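Local coordinates for protein ADP-dependent (S)-NAD(P)H-hydrate dehydratase (Enterococcus faecalis, PDB 2R3B) that probably dehydrates the S-form of NAD(P)HX, a hydrated and damaged form of NAD(P)H, at the expense of ADP, restoring the intact nicotinamide cofactor, at residues B[30-35]-B[246-251]; B[47-52]-B[75-80]; B[121-126]-B[151-156]; B[169-174]-B[203-208]; B[231-236]-B[276-281]. One frame throughout, in Å; residues are numbered along the deposited sequence.

Four of the five contacts lie near the predicted nucleotide and NAD(P)HX site of this ribokinase-like fold. Interactions 2 and 4 pair parallel strands of one sheet, their centres about 21 Å apart on opposite sides of the chain's centre. Interaction 3 touches both: L121 CD1 lies 4.0 Å from G51 CA, and I151 CD1 lies 3.5 Å from P171 N. Interaction 5 supplies the glycine-rich helix start, where G234 CA sits 3.7 Å from K206 NZ of interaction 4. Interaction 1 is remote from the predicted site, about 23 Å from interaction 5 between centres, although both use helix 233-247.

Interaction 1: residues B[30-35]-B[246-251]; sequences EVITQR and AQFKPT. With EDO (1,2-ethanediol), chain P.
The F248 ring lies between V31 O on one face and CB of Q247, the residue before it, on the other. V31 O stands 3.3 Å above its face, offset toward the rim, while Q247 CB lies over the centre of the opposite one. I32 CA adds a CH-pi contact on the V31 side, 4.2 Å from the ring centroid of F248. V31 crosses the ring at about a right angle and sets its CG1, anti to the backbone N (chi1 171°), 3.8 Å from F248 CD2.

The other flat groups, the R35 guanidinium and the Q247 amide, have planes 88° apart. R35 NH2 donates to Q247 OE1 at 3.0 Å; the acceptor lies in the guanidinium plane, but the donor stands 56° out of the carbonyl plane. Water 2 bridges the same oxygen to R35 NE, so OE1 receives two donors. Q247 NE2 is held by S70 O, and R35 NH1 by P226 O of the second subunit. Water 1 links V31 O to K249 N.

The arrangement is packing between the C-terminal ends of helices 25-31 and 233-247 and the loops that follow them, at a subunit interface beside Y274 of the second subunit, away from the predicted sites.

Interaction 2: residues B[47-52]-B[75-80]; sequences VVLIGG and TTVITD
I50 and I78 lie side by side and point the same way, with I50 CG1 3.9 Å from I78 CD1. The same methyl also reaches back across the strand pair: V48 crosses I78 at a slant and places CG1 3.7 Å from I78 CD1. That branch of V48 is anti to its own backbone nitrogen (chi1 176°), which directs it at the isoleucine. The other face of the sheet carries L49, whose CD1, in one of two conformers, approaches T75 CG2 at 3.8 Å.

I50 and I78 are direct neighbours in the parallel register; V48-I78 and L49-T75 are diagonal contacts, each within one face. The axes of 47-50 and 75-78 approach to 4.7 Å and run 23° from parallel. T76 N to V47 O, L49 N to T76 O, I78 N to L49 O and G51 N to I78 O are the backbone bonds. Beyond them D80 N donates to G52 O at 3.2 Å. T79 OG1 lies 2.8 Å from both G51 O and G52 O, and is hydrogen-bonded to N83 ND2.

The pair forms a beta-alpha-beta unit with helix 57-70, whose T64 meets L49 and V77. On the opposite face helix 102-111 packs against I50 and I78, while strands 114-117 and 95-97 flank the two strands.

Interaction 3: residues B[121-126]-B[151-156]; sequences LGLDAT and ITLFSQ
L123 and L153 mark the closest backbone approach, their CA atoms 6.8 Å apart, where an irregular turn meets the side of a helix. Residues 121-124 form the turn before helix 125-137, with G122 at a positive phi of 77°; residues 151-156 are helical throughout. D124 occupies the N-cap position, and its OD1 accepts from A127 N. In the facing helix Q156 N donates to T152 O at 3.0 Å, the regular bond that keeps T152 and L153 on a well-formed helical turn.

Between the segments the contact is made mainly by leucine methyls. L123 slants across L153 and the two CD2 atoms meet at 3.7 Å, while L123 CD2 also lies 4.0 Å from T152 CG2. The threonine CG2, anti to the backbone N with OG1 at chi1 -61°, is the branch turned to L123 CD2. L153 divides its branches: CD2 serves L123, whereas CD1 approaches G122 O at 3.8 Å and, more loosely, L121 CD2 at 4.4 Å. G122 O has a polar partner in S149 OG, and A127, Q128 and L131 of helix 125-137 pack on L153.

The arrangement belongs to a glycine-containing strand-to-helix turn of the ribokinase-like fold, leading from strand 114-117 into helix 125-137. The turn includes G122, predicted to bind (6S)-NADPHX, and helix 149-156 packs beside that part of the site.

Interaction 4: residues B[169-174]-B[203-208]; sequences FTPHQM and IVLKSH
F169 and I203 form a parallel beta bridge between neighbouring strands of the central sheet of the ribokinase-like fold, the directions of 169-173 and 203-207 being 35° apart; V204 N to F169 O (2.8 Å) belongs to this bridge, and K206 N to P171 O (3.0 Å) continues the pairing beyond it. As a proline, P171 has no N-H to offer V204 O, and its CD instead sits 3.2 Å from that oxygen.

On one side of the sheet F169 and I203 cross at a slant, CD1 to CD1 at 3.7 Å. P171 crosses I203 at about a right angle, its CG meeting I203 CG2, and W176 packs onto both. T170 and V204 project together on the other side, while T170 OG1 is held by D147.

H172, predicted to bind (6S)-NADPHX, is the N-cap of helix 173-180; in the conformer given, ND1 accepts a weak capping bond from the backbone N of M174 (selenomethionine). Water 4 ties the helix start to the neighbouring strand's end by linking Q173 N and Q173 OE1 with K206 O. K206 bends at chi3 (-61°), bringing CE to 3.4 Å from T170 O and leaving NZ 3.9 Å from the same oxygen.

Interaction 5: residues B[231-236]-B[276-281]; sequences GGTGDT and VLPTKI. With EDO (1,2-ethanediol), chain L.
P278 presses its ring against the backbone at a helix start: its CG lies 3.4 Å from T233 N and 3.5 Å from G232 C. G232 is the N-cap residue, and its phi of 110° is a conformation that favours glycine. P278 CG also approaches G231 O, so one ring atom touches three successive residues.

Further along, T233 and T236 each cross the proline at about a right angle. T236 OG1 lies 3.4 Å from P278 CB, yet its polar bond is to its own helix: it donates to G232 O at 2.9 Å. The chi1 of -60° sets that hydroxyl beside the backbone N, from where it can fold back over the preceding turn. T236 N bonds to G232 O as well, the two donors arriving from opposite faces of the carbonyl plane. The methyl of T236 meets I281 CG2 loosely at 4.3 Å. Water 5 joins the segments by donating to T233 OG1 and V276 O; T233 OG1 is also bonded to M228 O.

D235 OD2 accepts from an ethanediol O2 at 2.6 Å, a molecule probably left from crystallisation. With G234 predicted to bind AMP and D235 to bind (6S)-NADPHX, the glycine-rich G231-T236 helix start is consistent with the GxGD anion-hole motif of ribokinase-like enzymes.

Interaction 1: residues B[30-35]-B[246-251]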
# COMPACT_ATOMS: atom_id res chain seq x y z
N GLU B 30 -4.77 12.24 -32.35
CA GLU B 30 -4.35 13.59 -32.61
C GLU B 30 -3.47 14.09 -31.48
O GLU B 30 -2.40 14.63 -31.73
CB GLU B 30 -5.56 14.50 -32.74
CG GLU B 30 -5.23 15.96 -33.02
CD GLU B 30 -6.43 16.89 -33.17
OE1 GLU B 30 -7.55 16.44 -33.53
OE2 GLU B 30 -6.24 18.10 -32.92
N VAL B 31 -3.93 13.91 -30.25
CA VAL B 31 -3.30 14.52 -29.06
C VAL B 31 -2.07 13.75 -28.55
O VAL B 31 -1.04 14.36 -28.22
CB VAL B 31 -4.36 14.66 -27.92
CG1 VAL B 31 -3.71 15.10 -26.59
CG2 VAL B 31 -5.44 15.66 -28.34
N ILE B 32 -2.18 12.42 -28.46
CA ILE B 32 -1.14 11.63 -27.82
C ILE B 32 -0.08 11.35 -28.86
O ILE B 32 -0.30 10.55 -29.75
CB ILE B 32 -1.66 10.32 -27.25
CG1 ILE B 32 -2.78 10.60 -26.22
CG2 ILE B 32 -0.49 9.48 -26.64
CD1 ILE B 32 -3.50 9.35 -25.73
N THR B 33 1.04 12.03 -28.74
CA THR B 33 2.13 11.94 -29.69
C THR B 33 3.21 10.98 -29.20
O THR B 33 3.37 10.74 -28.00
CB THR B 33 2.69 13.34 -29.99
OG1 THR B 33 2.98 14.02 -28.78
CG2 THR B 33 1.65 14.19 -30.80
N GLN B 34 3.94 10.40 -30.14
CA GLN B 34 5.14 9.64 -29.79
C GLN B 34 6.18 10.57 -29.23
O GLN B 34 6.44 11.60 -29.80
CB GLN B 34 5.72 8.95 -31.03
CG GLN B 34 5.10 7.63 -31.34
CD GLN B 34 5.88 6.88 -32.44
OE1 GLN B 34 5.57 5.73 -32.74
NE2 GLN B 34 6.87 7.55 -33.05
N ARG B 35 6.80 10.21 -28.11
CA ARG B 35 7.82 11.05 -27.53
C ARG B 35 9.10 11.03 -28.36
O ARG B 35 9.57 9.95 -28.75
CB ARG B 35 8.16 10.55 -26.13
CG ARG B 35 7.02 10.67 -25.15
CD ARG B 35 7.41 10.29 -23.73
NE ARG B 35 6.42 10.83 -22.79
CZ ARG B 35 6.50 10.78 -21.47
NH1 ARG B 35 7.54 10.23 -20.87
NH2 ARG B 35 5.54 11.33 -20.74
N ALA B 246 0.46 19.19 -19.46
CA ALA B 246 1.89 19.22 -19.15
C ALA B 246 2.75 18.74 -20.32
O ALA B 246 3.86 19.23 -20.48
CB ALA B 246 2.19 18.38 -17.91
N GLN B 247 2.19 17.85 -21.15
CA GLN B 247 2.96 17.11 -22.14
C GLN B 247 2.65 17.45 -23.59
O GLN B 247 3.51 17.28 -24.45
CB GLN B 247 2.59 15.64 -22.03
CG GLN B 247 3.02 14.95 -20.87
CD GLN B 247 2.44 13.57 -20.92
OE1 GLN B 247 2.97 12.71 -21.62
NE2 GLN B 247 1.36 13.35 -20.18
N PHE B 248 1.41 17.84 -23.87
CA PHE B 248 0.91 17.86 -25.24
C PHE B 248 0.69 19.29 -25.71
O PHE B 248 0.98 20.24 -24.98
CB PHE B 248 -0.34 16.99 -25.34
CG PHE B 248 -0.10 15.54 -25.00
CD1 PHE B 248 0.93 14.84 -25.59
CD2 PHE B 248 -0.93 14.87 -24.08
CE1 PHE B 248 1.16 13.52 -25.29
CE2 PHE B 248 -0.70 13.54 -23.76
CZ PHE B 248 0.31 12.86 -24.34
N LYS B 249 0.20 19.47 -26.92
CA LYS B 249 0.10 20.80 -27.49
C LYS B 249 -0.85 21.67 -26.69
O LYS B 249 -1.84 21.19 -26.15
CB LYS B 249 -0.35 20.72 -28.96
CG LYS B 249 0.73 20.07 -29.83
CD LYS B 249 0.54 20.30 -31.36
N PRO B 250 -0.51 22.94 -26.54
CA PRO B 250 -1.32 23.85 -25.73
C PRO B 250 -2.60 24.32 -26.40
O PRO B 250 -2.83 25.51 -26.52
CB PRO B 250 -0.35 25.02 -25.47
CG PRO B 250 0.55 25.01 -26.67
CD PRO B 250 0.72 23.58 -27.06
N THR B 251 -3.45 23.39 -26.83
CA THR B 251 -4.72 23.71 -27.45
C THR B 251 -5.84 22.97 -26.72
O THR B 251 -5.58 22.01 -25.99
CB THR B 251 -4.73 23.33 -28.93
OG1 THR B 251 -4.68 21.92 -29.07
CG2 THR B 251 -3.55 23.93 -29.65
C1 EDO P . -4.95 29.22 -24.51
O1 EDO P . -3.64 29.26 -25.10
C2 EDO P . -5.98 28.71 -25.50
O2 EDO P . -5.52 27.55 -26.22
O HOH W 1 -0.32 16.97 -28.79
O HOH W 2 4.39 12.70 -23.86

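Interaction 2: residues B[47-52]-B[75-80]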
# COMPACT_ATOMS: atom_id res chain seq x y z
N VAL B 47 4.15 19.75 -13.02
CA VAL B 47 2.76 19.97 -12.61
C VAL B 47 2.72 20.19 -11.13
O VAL B 47 3.44 19.53 -10.37
CB VAL B 47 1.83 18.78 -12.98
CG1 VAL B 47 0.43 19.03 -12.50
CG2 VAL B 47 1.88 18.53 -14.48
N VAL B 48 1.89 21.13 -10.69
CA VAL B 48 1.65 21.28 -9.29
C VAL B 48 0.15 21.06 -9.02
O VAL B 48 -0.69 21.71 -9.64
CB VAL B 48 2.09 22.69 -8.77
CG1 VAL B 48 1.71 22.84 -7.27
CG2 VAL B 48 3.59 22.89 -8.94
N LEU B 49 -0.15 20.13 -8.12
CA LEU B 49 -1.53 19.78 -7.75
C LEU B 49 -1.79 20.32 -6.36
O LEU B 49 -1.01 20.04 -5.42
CB LEU B 49 -1.69 18.26 -7.77
CG LEU B 49 -1.25 17.50 -9.02
CD1 LEU B 49 -1.49 15.99 -8.81
CD2 LEU B 49 -1.97 18.02 -10.26
N ILE B 50 -2.86 21.06 -6.17
CA ILE B 50 -3.13 21.72 -4.90
C ILE B 50 -4.51 21.37 -4.37
O ILE B 50 -5.50 21.58 -5.05
CB ILE B 50 -3.05 23.26 -5.09
CG1 ILE B 50 -1.75 23.63 -5.80
CG2 ILE B 50 -3.23 23.96 -3.72
CD1 ILE B 50 -1.58 25.13 -6.10
N GLY B 51 -4.56 20.75 -3.18
CA GLY B 51 -5.84 20.36 -2.58
C GLY B 51 -5.61 19.41 -1.44
O GLY B 51 -4.50 19.27 -0.95
N GLY B 52 -6.69 18.74 -1.04
CA GLY B 52 -6.63 17.78 0.03
C GLY B 52 -6.43 18.42 1.38
O GLY B 52 -5.27 18.50 1.91
N THR B 75 5.81 15.88 -10.78
CA THR B 75 4.55 16.20 -10.10
C THR B 75 4.88 16.59 -8.66
O THR B 75 5.53 15.82 -7.95
CB THR B 75 3.54 15.01 -10.12
OG1 THR B 75 3.18 14.71 -11.48
CG2 THR B 75 2.25 15.31 -9.35
N THR B 76 4.40 17.77 -8.27
CA THR B 76 4.49 18.23 -6.88
C THR B 76 3.10 18.44 -6.34
O THR B 76 2.23 18.99 -7.06
CB THR B 76 5.29 19.54 -6.77
OG1 THR B 76 6.54 19.37 -7.42
CG2 THR B 76 5.55 19.92 -5.30
N VAL B 77 2.88 18.05 -5.08
CA VAL B 77 1.58 18.18 -4.46
C VAL B 77 1.68 19.12 -3.28
O VAL B 77 2.45 18.87 -2.35
CB VAL B 77 0.99 16.82 -4.04
CG1 VAL B 77 -0.49 16.96 -3.59
CG2 VAL B 77 1.07 15.80 -5.23
N ILE B 78 0.88 20.19 -3.30
CA ILE B 78 0.68 21.06 -2.13
C ILE B 78 -0.62 20.62 -1.45
O ILE B 78 -1.70 20.75 -2.03
CB ILE B 78 0.57 22.55 -2.51
CG1 ILE B 78 1.82 23.03 -3.25
CG2 ILE B 78 0.25 23.43 -1.26
CD1 ILE B 78 1.60 24.41 -3.94
N THR B 79 -0.49 20.04 -0.28
CA THR B 79 -1.59 19.40 0.41
C THR B 79 -1.28 19.41 1.89
O THR B 79 -0.16 19.63 2.29
CB THR B 79 -1.81 17.95 -0.08
OG1 THR B 79 -3.00 17.45 0.55
CG2 THR B 79 -0.65 17.01 0.28
N ASP B 80 -2.29 19.22 2.73
CA ASP B 80 -1.99 19.18 4.17
C ASP B 80 -0.94 18.12 4.47
O ASP B 80 -0.97 17.00 3.96
CB ASP B 80 -3.25 18.93 4.98
CG ASP B 80 -3.10 19.32 6.42
OD1 ASP B 80 -2.47 18.56 7.20
OD2 ASP B 80 -3.64 20.40 6.80
O HOH W 3 6.18 20.42 -9.93

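Interaction 3: residues B[121-126]-B[151-156]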
# COMPACT_ATOMS: atom_id res chain seq x y z
N LEU B 121 -10.09 20.34 -1.66
CA LEU B 121 -9.53 21.54 -1.03
C LEU B 121 -10.39 22.04 0.11
O LEU B 121 -9.90 22.67 1.07
CB LEU B 121 -9.34 22.65 -2.07
CG LEU B 121 -8.74 23.96 -1.60
CD1 LEU B 121 -7.26 23.88 -1.22
CD2 LEU B 121 -9.00 24.99 -2.71
N GLY B 122 -11.69 21.80 0.02
CA GLY B 122 -12.59 22.32 1.05
C GLY B 122 -12.85 23.81 0.88
O GLY B 122 -12.55 24.39 -0.17
N LEU B 123 -13.41 24.43 1.92
CA LEU B 123 -13.97 25.78 1.80
C LEU B 123 -13.49 26.70 2.91
O LEU B 123 -13.92 27.85 2.97
CB LEU B 123 -15.49 25.68 1.84
CG LEU B 123 -16.16 24.94 0.68
CD1 LEU B 123 -17.60 24.59 1.03
CD2 LEU B 123 -16.09 25.71 -0.67
N ASP B 124 -12.59 26.23 3.77
CA ASP B 124 -12.22 26.99 4.96
C ASP B 124 -11.22 28.10 4.65
O ASP B 124 -10.87 28.32 3.50
CB ASP B 124 -11.75 26.06 6.09
CG ASP B 124 -10.35 25.52 5.89
OD1 ASP B 124 -9.59 25.97 4.99
OD2 ASP B 124 -9.99 24.61 6.68
N ALA B 125 -10.76 28.80 5.69
CA ALA B 125 -9.97 30.02 5.51
C ALA B 125 -8.63 29.72 4.87
O ALA B 125 -8.09 30.54 4.13
CB ALA B 125 -9.76 30.71 6.87
N THR B 126 -8.07 28.56 5.20
CA THR B 126 -6.81 28.17 4.59
C THR B 126 -7.00 27.94 3.10
O THR B 126 -6.16 28.36 2.31
CB THR B 126 -6.25 26.90 5.23
OG1 THR B 126 -5.93 27.17 6.60
CG2 THR B 126 -4.97 26.44 4.48
N ILE B 151 -13.79 26.13 -7.49
CA ILE B 151 -14.76 26.84 -8.36
C ILE B 151 -15.75 27.62 -7.47
O ILE B 151 -16.03 28.80 -7.71
CB ILE B 151 -15.54 25.89 -9.27
CG1 ILE B 151 -14.59 25.08 -10.16
CG2 ILE B 151 -16.53 26.69 -10.19
CD1 ILE B 151 -15.25 24.00 -10.97
N THR B 152 -16.26 26.95 -6.45
CA THR B 152 -17.16 27.57 -5.49
C THR B 152 -16.52 28.77 -4.81
O THR B 152 -17.13 29.84 -4.71
CB THR B 152 -17.63 26.57 -4.46
OG1 THR B 152 -18.33 25.52 -5.12
CG2 THR B 152 -18.56 27.22 -3.41
N LEU B 153 -15.29 28.61 -4.33
CA LEU B 153 -14.57 29.75 -3.71
C LEU B 153 -14.30 30.87 -4.71
O LEU B 153 -14.34 32.07 -4.36
CB LEU B 153 -13.24 29.27 -3.12
CG LEU B 153 -13.34 28.34 -1.91
CD1 LEU B 153 -11.94 27.93 -1.43
CD2 LEU B 153 -14.18 28.93 -0.76
N PHE B 154 -13.99 30.49 -5.95
CA PHE B 154 -13.73 31.46 -7.00
C PHE B 154 -14.97 32.33 -7.22
O PHE B 154 -14.87 33.54 -7.33
CB PHE B 154 -13.29 30.81 -8.31
CG PHE B 154 -13.07 31.81 -9.41
CD1 PHE B 154 -14.13 32.18 -10.25
CD2 PHE B 154 -11.83 32.42 -9.59
CE1 PHE B 154 -13.94 33.15 -11.25
CE2 PHE B 154 -11.65 33.38 -10.60
CZ PHE B 154 -12.68 33.74 -11.42
N SER B 155 -16.12 31.67 -7.27
CA SER B 155 -17.37 32.35 -7.56
C SER B 155 -17.82 33.21 -6.37
O SER B 155 -18.34 34.31 -6.56
CB SER B 155 -18.45 31.35 -7.94
OG SER B 155 -18.99 30.69 -6.81
N GLN B 156 -17.62 32.72 -5.16
CA GLN B 156 -17.94 33.48 -3.96
C GLN B 156 -17.00 34.64 -3.65
O GLN B 156 -17.37 35.54 -2.91
CB GLN B 156 -17.98 32.55 -2.76
CG GLN B 156 -19.07 31.50 -2.85
CD GLN B 156 -19.02 30.48 -1.72
OE1 GLN B 156 -18.04 30.38 -0.96
NE2 GLN B 156 -20.09 29.71 -1.59

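Interaction 4: residues B[169-174]-B[203-208]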
# COMPACT_ATOMS: atom_id res chain seq x y z
N PHE B 169 -11.85 25.67 -16.14
CA PHE B 169 -12.77 25.31 -15.05
C PHE B 169 -13.38 23.95 -15.34
O PHE B 169 -13.75 23.66 -16.48
CB PHE B 169 -13.92 26.30 -14.89
CG PHE B 169 -13.50 27.66 -14.45
CD1 PHE B 169 -13.17 28.63 -15.39
CD2 PHE B 169 -13.45 27.99 -13.11
CE1 PHE B 169 -12.82 29.90 -14.99
CE2 PHE B 169 -13.11 29.26 -12.72
CZ PHE B 169 -12.78 30.23 -13.66
N THR B 170 -13.48 23.11 -14.32
CA THR B 170 -14.09 21.79 -14.50
C THR B 170 -15.33 21.54 -13.62
O THR B 170 -15.32 20.62 -12.79
CB THR B 170 -13.04 20.71 -14.23
OG1 THR B 170 -12.52 20.91 -12.91
CG2 THR B 170 -11.88 20.81 -15.22
N PRO B 171 -16.40 22.35 -13.78
CA PRO B 171 -17.55 22.27 -12.90
C PRO B 171 -18.52 21.15 -13.24
O PRO B 171 -18.68 20.82 -14.41
CB PRO B 171 -18.26 23.60 -13.15
CG PRO B 171 -17.98 23.89 -14.59
CD PRO B 171 -16.56 23.44 -14.76
N HIS B 172 -19.14 20.56 -12.22
CA HIS B 172 -20.36 19.81 -12.46
C HIS B 172 -21.49 20.84 -12.56
O HIS B 172 -21.26 22.03 -12.42
CB HIS B 172 -20.59 18.70 -11.42
CG HIS B 172 -20.69 19.16 -10.00
ND1 HIS B 172 -21.47 20.24 -9.61
CD2 HIS B 172 -20.16 18.66 -8.86
CE1 HIS B 172 -21.39 20.39 -8.30
NE2 HIS B 172 -20.61 19.44 -7.82
N GLN B 173 -22.70 20.39 -12.85
CA GLN B 173 -23.81 21.33 -13.15
C GLN B 173 -24.12 22.37 -12.07
O GLN B 173 -24.41 23.53 -12.39
CB GLN B 173 -25.05 20.54 -13.63
CG GLN B 173 -24.82 19.93 -15.06
CD GLN B 173 -25.71 18.72 -15.43
OE1 GLN B 173 -25.60 17.62 -14.85
NE2 GLN B 173 -26.53 18.91 -16.45
N MSE B 174 -24.04 22.00 -10.80
CA MSE B 174 -24.33 22.95 -9.72
C MSE B 174 -23.17 23.93 -9.51
O MSE B 174 -23.39 25.10 -9.21
CB MSE B 174 -24.71 22.21 -8.44
CG MSE B 174 -26.04 21.46 -8.54
SE MSE B 174 -27.58 22.62 -8.96
CE MSE B 174 -27.79 23.50 -7.25
N ILE B 203 -14.38 25.86 -20.33
CA ILE B 203 -15.30 25.25 -19.38
C ILE B 203 -15.50 23.79 -19.74
O ILE B 203 -16.06 23.48 -20.78
CB ILE B 203 -16.69 25.95 -19.31
CG1 ILE B 203 -16.54 27.49 -19.21
CG2 ILE B 203 -17.56 25.32 -18.20
CD1 ILE B 203 -15.79 27.97 -17.97
N VAL B 204 -15.04 22.88 -18.87
CA VAL B 204 -15.31 21.46 -19.01
C VAL B 204 -16.53 21.17 -18.15
O VAL B 204 -16.44 21.07 -16.92
CB VAL B 204 -14.12 20.58 -18.56
CG1 VAL B 204 -14.42 19.11 -18.75
CG2 VAL B 204 -12.84 20.99 -19.28
N LEU B 205 -17.70 21.13 -18.79
CA LEU B 205 -18.96 21.04 -18.06
C LEU B 205 -19.29 19.57 -17.93
O LEU B 205 -19.75 18.92 -18.87
CB LEU B 205 -20.08 21.83 -18.77
CG LEU B 205 -21.46 21.78 -18.11
CD1 LEU B 205 -21.38 22.21 -16.63
CD2 LEU B 205 -22.45 22.64 -18.93
N LYS B 206 -19.02 19.04 -16.74
CA LYS B 206 -19.06 17.60 -16.54
C LYS B 206 -20.48 17.12 -16.41
O LYS B 206 -21.29 17.77 -15.76
CB LYS B 206 -18.32 17.21 -15.27
CG LYS B 206 -16.84 17.56 -15.34
CD LYS B 206 -16.05 16.97 -14.20
CE LYS B 206 -16.52 17.45 -12.86
NZ LYS B 206 -15.64 16.82 -11.84
N SER B 207 -20.76 15.97 -17.02
CA SER B 207 -22.10 15.34 -16.91
C SER B 207 -22.01 13.92 -17.42
O SER B 207 -20.92 13.41 -17.61
CB SER B 207 -23.13 16.13 -17.71
OG SER B 207 -22.92 15.99 -19.12
N HIS B 208 -23.17 13.30 -17.66
CA HIS B 208 -23.23 11.97 -18.28
C HIS B 208 -22.56 12.04 -19.64
O HIS B 208 -21.95 11.07 -20.08
CB HIS B 208 -24.72 11.54 -18.42
CG HIS B 208 -24.94 10.23 -19.12
ND1 HIS B 208 -24.29 9.06 -18.76
CD2 HIS B 208 -25.77 9.89 -20.14
CE1 HIS B 208 -24.70 8.07 -19.54
NE2 HIS B 208 -25.59 8.55 -20.39
O HOH W 4 -23.00 17.51 -13.60

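Interaction 5: residues B[231-236]-B[276-281]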
# COMPACT_ATOMS: atom_id res chain seq x y z
N GLY B 231 -17.14 8.57 -5.64
CA GLY B 231 -16.18 9.59 -5.20
C GLY B 231 -14.79 9.35 -5.75
O GLY B 231 -14.26 8.25 -5.60
N GLY B 232 -14.19 10.39 -6.34
CA GLY B 232 -12.83 10.32 -6.87
C GLY B 232 -12.76 10.35 -8.38
O GLY B 232 -11.71 10.59 -8.95
N THR B 233 -13.88 10.03 -9.05
CA THR B 233 -13.89 10.06 -10.53
C THR B 233 -13.50 11.43 -11.05
O THR B 233 -12.71 11.54 -11.97
CB THR B 233 -15.24 9.62 -11.06
OG1 THR B 233 -15.43 8.25 -10.69
CG2 THR B 233 -15.29 9.75 -12.58
N GLY B 234 -14.02 12.49 -10.45
CA GLY B 234 -13.69 13.82 -10.88
C GLY B 234 -12.28 14.25 -10.54
O GLY B 234 -11.64 14.95 -11.32
N ASP B 235 -11.80 13.85 -9.37
CA ASP B 235 -10.40 14.09 -8.97
C ASP B 235 -9.45 13.43 -9.97
O ASP B 235 -8.41 13.98 -10.33
CB ASP B 235 -10.14 13.49 -7.60
CG ASP B 235 -11.12 14.02 -6.54
OD1 ASP B 235 -11.46 15.22 -6.60
OD2 ASP B 235 -11.55 13.22 -5.68
N THR B 236 -9.79 12.22 -10.38
CA THR B 236 -9.02 11.49 -11.38
C THR B 236 -8.96 12.21 -12.72
O THR B 236 -7.85 12.40 -13.30
CB THR B 236 -9.53 10.05 -11.50
OG1 THR B 236 -9.37 9.42 -10.21
CG2 THR B 236 -8.73 9.25 -12.53
N VAL B 276 -16.66 1.39 -10.92
CA VAL B 276 -15.32 1.54 -11.45
C VAL B 276 -14.51 2.39 -10.45
O VAL B 276 -14.74 3.57 -10.28
CB VAL B 276 -15.31 2.25 -12.80
CG1 VAL B 276 -13.87 2.44 -13.29
CG2 VAL B 276 -16.16 1.41 -13.84
N LEU B 277 -13.62 1.74 -9.74
CA LEU B 277 -12.77 2.44 -8.77
C LEU B 277 -11.93 3.44 -9.52
O LEU B 277 -11.25 3.08 -10.49
CB LEU B 277 -11.86 1.45 -8.04
CG LEU B 277 -12.46 0.43 -7.08
CD1 LEU B 277 -11.31 -0.44 -6.52
CD2 LEU B 277 -13.29 1.07 -5.97
N PRO B 278 -11.98 4.72 -9.11
CA PRO B 278 -11.24 5.72 -9.91
C PRO B 278 -9.75 5.47 -10.08
O PRO B 278 -9.16 5.82 -11.13
CB PRO B 278 -11.48 7.00 -9.12
CG PRO B 278 -12.76 6.82 -8.50
CD PRO B 278 -12.76 5.37 -8.06
N THR B 279 -9.12 4.90 -9.07
CA THR B 279 -7.72 4.57 -9.17
C THR B 279 -7.43 3.53 -10.24
O THR B 279 -6.32 3.53 -10.79
CB THR B 279 -7.16 4.09 -7.84
OG1 THR B 279 -7.89 2.96 -7.42
CG2 THR B 279 -7.30 5.19 -6.79
N LYS B 280 -8.41 2.68 -10.60
CA LYS B 280 -8.21 1.75 -11.73
C LYS B 280 -8.12 2.44 -13.09
O LYS B 280 -7.41 1.95 -14.00
CB LYS B 280 -9.31 0.69 -11.80
CG LYS B 280 -9.16 -0.37 -10.77
CD LYS B 280 -10.18 -1.49 -10.91
CE LYS B 280 -9.91 -2.39 -12.13
NZ LYS B 280 -10.73 -3.70 -12.16
N ILE B 281 -8.79 3.59 -13.24
CA ILE B 281 -8.67 4.36 -14.46
C ILE B 281 -7.24 4.87 -14.55
O ILE B 281 -6.58 4.72 -15.56
CB ILE B 281 -9.66 5.52 -14.54
CG1 ILE B 281 -11.11 4.97 -14.60
CG2 ILE B 281 -9.34 6.43 -15.77
CD1 ILE B 281 -12.20 6.06 -14.43
C1 EDO L . -12.99 11.89 -1.45
O1 EDO L . -12.41 13.08 -0.90
C2 EDO L . -12.62 11.82 -2.93
O2 EDO L . -13.14 12.96 -3.65
O HOH W 5 -14.69 5.91 -11.88